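Local coordinates for putative cellulase CEL6 (Mycobacterium tuberculosis, PDB 1UP3), which is a family 6 glycoside hydrolase, an endoglucanase that probably cleaves the beta-1,4 links within cellulose chains, at residues P244-T249 with D255-I260. Residues are numbered along the deposited sequence; the frame is centred on the assembly and turned at random.
Sequences PPTTAT and DAYLWI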
ATOM      1  N   PRO A 244     -12.606  -1.001  -8.768  1.00  8.15           N
ATOM      2  CA  PRO A 244     -12.273  -2.165  -7.980  1.00  8.12           C
ATOM      3  C   PRO A 244     -11.019  -2.865  -8.496  1.00  7.57           C
ATOM      4  O   PRO A 244     -10.671  -2.726  -9.694  1.00  7.45           O
ATOM      5  CB  PRO A 244     -13.508  -3.071  -8.074  1.00  9.66           C
ATOM      6  CG  PRO A 244     -14.616  -2.183  -8.565  1.00 11.88           C
ATOM      7  CD  PRO A 244     -13.992  -1.041  -9.290  1.00  9.00           C
ATOM      8  N   PRO A 245     -10.330  -3.560  -7.607  1.00  7.66           N
ATOM      9  CA  PRO A 245      -9.074  -4.218  -7.986  1.00  6.31           C
ATOM     10  C   PRO A 245      -9.226  -5.106  -9.215  1.00  6.90           C
ATOM     11  O   PRO A 245     -10.202  -5.862  -9.358  1.00  7.05           O
ATOM     12  CB  PRO A 245      -8.677  -4.984  -6.719  1.00  7.31           C
ATOM     13  CG  PRO A 245      -9.324  -4.202  -5.618  1.00  7.78           C
ATOM     14  CD  PRO A 245     -10.603  -3.703  -6.166  1.00  7.56           C
ATOM     15  N   THR A 246      -8.235  -5.011 -10.099  1.00  6.35           N
ATOM     16  CA  THR A 246      -8.267  -5.676 -11.406  1.00  6.88           C
ATOM     17  C   THR A 246      -6.904  -5.673 -12.070  1.00  6.67           C
ATOM     18  O   THR A 246      -6.088  -4.791 -11.826  1.00  6.54           O
ATOM     19  CB  THR A 246      -9.317  -5.027 -12.337  1.00  7.19           C
ATOM     20  OG1 THR A 246      -9.420  -5.769 -13.571  1.00 10.12           O
ATOM     21  CG2 THR A 246      -8.945  -3.600 -12.756  1.00  8.72           C
ATOM     22  N   THR A 247      -6.673  -6.636 -12.960  1.00  6.44           N
ATOM     23  CA  THR A 247      -5.504  -6.584 -13.833  1.00  6.79           C
ATOM     24  C   THR A 247      -5.847  -6.048 -15.224  1.00  7.71           C
ATOM     25  O   THR A 247      -4.946  -5.909 -16.056  1.00  9.32           O
ATOM     26  CB  THR A 247      -4.804  -7.945 -13.974  1.00  8.61           C
ATOM     27  OG1 THR A 247      -5.753  -8.912 -14.464  1.00 11.35           O
ATOM     28  CG2 THR A 247      -4.310  -8.435 -12.625  1.00  7.79           C
ATOM     29  N   ALA A 248      -7.104  -5.721 -15.484  1.00  8.00           N
ATOM     30  CA  ALA A 248      -7.479  -5.125 -16.764  1.00  9.17           C
ATOM     31  C   ALA A 248      -7.232  -3.633 -16.703  1.00  8.82           C
ATOM     32  O   ALA A 248      -8.148  -2.848 -16.523  1.00 11.58           O
ATOM     33  CB  ALA A 248      -8.942  -5.450 -17.117  1.00 10.34           C
ATOM     34  N   THR A 249      -5.984  -3.235 -16.879  1.00  7.45           N
ATOM     35  CA  THR A 249      -5.595  -1.841 -16.736  1.00  7.97           C
ATOM     36  C   THR A 249      -5.379  -1.183 -18.082  1.00  8.98           C
ATOM     37  O   THR A 249      -5.319  -1.855 -19.135  1.00 10.20           O
ATOM     38  CB  THR A 249      -4.277  -1.707 -16.012  1.00  8.20           C
ATOM     39  OG1 THR A 249      -3.250  -2.325 -16.802  1.00  9.13           O
ATOM     40  CG2 THR A 249      -4.260  -2.449 -14.699  1.00  8.56           C
ATOM     41  N   ASP A 255       0.476  -3.522 -13.892  1.00  6.41           N
ATOM     42  CA  ASP A 255       0.057  -4.894 -13.579  1.00  5.71           C
ATOM     43  C   ASP A 255      -1.345  -4.950 -12.965  1.00  6.34           C
ATOM     44  O   ASP A 255      -2.082  -5.940 -13.159  1.00  7.80           O
ATOM     45  CB  ASP A 255       1.004  -5.554 -12.573  1.00  5.50           C
ATOM     46  CG  ASP A 255       2.343  -6.017 -13.159  1.00  5.49           C
ATOM     47  OD1 ASP A 255       2.479  -6.106 -14.414  1.00  8.61           O
ATOM     48  OD2 ASP A 255       3.303  -6.284 -12.385  1.00  7.07           O
ATOM     49  N   ALA A 256      -1.701  -3.928 -12.174  1.00  5.12           N
ATOM     50  CA  ALA A 256      -3.007  -3.932 -11.532  1.00  5.11           C
ATOM     51  C   ALA A 256      -3.405  -2.595 -10.976  1.00  5.97           C
ATOM     52  O   ALA A 256      -2.552  -1.772 -10.645  1.00  5.80           O
ATOM     53  CB  ALA A 256      -3.026  -4.948 -10.349  1.00  5.90           C
ATOM     54  N   TYR A 257      -4.708  -2.425 -10.838  1.00  4.69           N
ATOM     55  CA  TYR A 257      -5.307  -1.488  -9.889  1.00  4.62           C
ATOM     56  C   TYR A 257      -5.600  -2.269  -8.622  1.00  4.92           C
ATOM     57  O   TYR A 257      -6.175  -3.352  -8.705  1.00  6.10           O
ATOM     58  CB  TYR A 257      -6.605  -0.871 -10.428  1.00  4.54           C
ATOM     59  CG  TYR A 257      -6.530  -0.244 -11.795  1.00  6.25           C
ATOM     60  CD1 TYR A 257      -5.358   0.257 -12.292  1.00  5.37           C
ATOM     61  CD2 TYR A 257      -7.677  -0.180 -12.593  1.00  6.77           C
ATOM     62  CE1 TYR A 257      -5.298   0.837 -13.586  1.00  4.56           C
ATOM     63  CE2 TYR A 257      -7.639   0.365 -13.846  1.00  8.15           C
ATOM     64  CZ  TYR A 257      -6.449   0.867 -14.341  1.00  7.41           C
ATOM     65  OH  TYR A 257      -6.381   1.392 -15.595  1.00  7.89           O
ATOM     66  N   LEU A 258      -5.129  -1.786  -7.481  1.00  5.60           N
ATOM     67  CA  LEU A 258      -5.344  -2.427  -6.186  1.00  5.15           C
ATOM     68  C   LEU A 258      -5.989  -1.475  -5.219  1.00  5.45           C
ATOM     69  O   LEU A 258      -5.879  -0.244  -5.387  1.00  5.96           O
ATOM     70  CB  LEU A 258      -4.036  -2.938  -5.569  1.00  6.25           C
ATOM     71  CG  LEU A 258      -3.237  -3.982  -6.370  1.00  6.23           C
ATOM     72  CD1 LEU A 258      -1.912  -4.243  -5.673  1.00  7.79           C
ATOM     73  CD2 LEU A 258      -4.061  -5.263  -6.592  1.00 10.79           C
ATOM     74  N   TRP A 259      -6.626  -2.013  -4.186  1.00  4.79           N
ATOM     75  CA  TRP A 259      -7.000  -1.141  -3.051  1.00  5.29           C
ATOM     76  C   TRP A 259      -5.971  -1.404  -1.958  1.00  6.10           C
ATOM     77  O   TRP A 259      -6.020  -2.450  -1.315  1.00  6.09           O
ATOM     78  CB  TRP A 259      -8.418  -1.423  -2.557  1.00  4.96           C
ATOM     79  CG  TRP A 259      -9.490  -0.895  -3.450  1.00  4.71           C
ATOM     80  CD1 TRP A 259      -9.362  -0.414  -4.743  1.00  3.94           C
ATOM     81  CD2 TRP A 259     -10.877  -0.792  -3.124  1.00  3.96           C
ATOM     82  NE1 TRP A 259     -10.595  -0.077  -5.232  1.00  5.80           N
ATOM     83  CE2 TRP A 259     -11.536  -0.257  -4.254  1.00  5.71           C
ATOM     84  CE3 TRP A 259     -11.624  -1.068  -1.981  1.00  5.72           C
ATOM     85  CZ2 TRP A 259     -12.919  -0.039  -4.284  1.00  5.88           C
ATOM     86  CZ3 TRP A 259     -13.009  -0.822  -2.006  1.00  6.47           C
ATOM     87  CH2 TRP A 259     -13.621  -0.325  -3.158  1.00  6.70           C
ATOM     88  N   ILE A 260      -4.978  -0.531  -1.859  1.00  4.44           N
ATOM     89  CA  ILE A 260      -3.890  -0.704  -0.903  1.00  5.04           C
ATOM     90  C   ILE A 260      -4.297  -0.104   0.438  1.00  4.97           C
ATOM     91  O   ILE A 260      -4.435  -0.824   1.437  1.00  4.50           O
ATOM     92  CB  ILE A 260      -2.559  -0.183  -1.496  1.00  4.86           C
ATOM     93  CG1 ILE A 260      -2.279  -0.944  -2.792  1.00  6.94           C
ATOM     94  CG2 ILE A 260      -1.426  -0.400  -0.453  1.00  4.45           C
ATOM     95  CD1 ILE A 260      -1.069  -0.515  -3.543  1.00  8.35           C
TER
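Thr246 and Tyr257 form a single antiparallel beta bridge, a hydrogen-bonded pair that lays the loop 244-249 along 254-258, the seventh and last strand of the distorted alpha/beta barrel of glycoside hydrolase family 6. The loop runs along the outer edge of this outermost strand, opposite strand 213-217. Thr246 N gives its hydrogen to Tyr257 O at 3.0 Å, tilted 18° from the carbonyl plane. In return Tyr257 N, 2.9 Å from Thr246 O, lies nearly in line with the C=O of Thr246. Pro245 CA also makes a CA-H...O contact with Tyr257 O, so this oxygen has two partners on the loop.

Side chains clamp both ends of the bridge. Thr249 lays its methyl CG2 over one face of the Tyr257 ring, nearer the rim than the middle and closest to CE1 at 3.6 Å; with chi1 at 63°, CG2 lies anti to the carbonyl carbon and OG1 turns off to Ala254 O. The Thr246 methyl comes obliquely to the same ring, its CG2 3.7 Å from Tyr257 CD2. Tyr257 OH bonds to Ala250 N, and Ile199 of helix 195-208 also touches its side chain. At the other end Pro245 crosses Trp259 at about a right angle, its CD sitting over the five-membered ring, 3.8 Å from the centroid. Trp259 NE1 bonds to Ala243 O, which helps fix the indole beneath the proline.

Thr246 OG1 accepts from Ala248 N at 3.0 Å, an ST turn that bends the chain just past the bridge. Two backbone bonds thus satisfy the backbone N and O of Tyr257, while the Thr249 methyl and the Pro245 CD lie over the faces of Tyr257 and Trp259 and hold the loop by apolar contact.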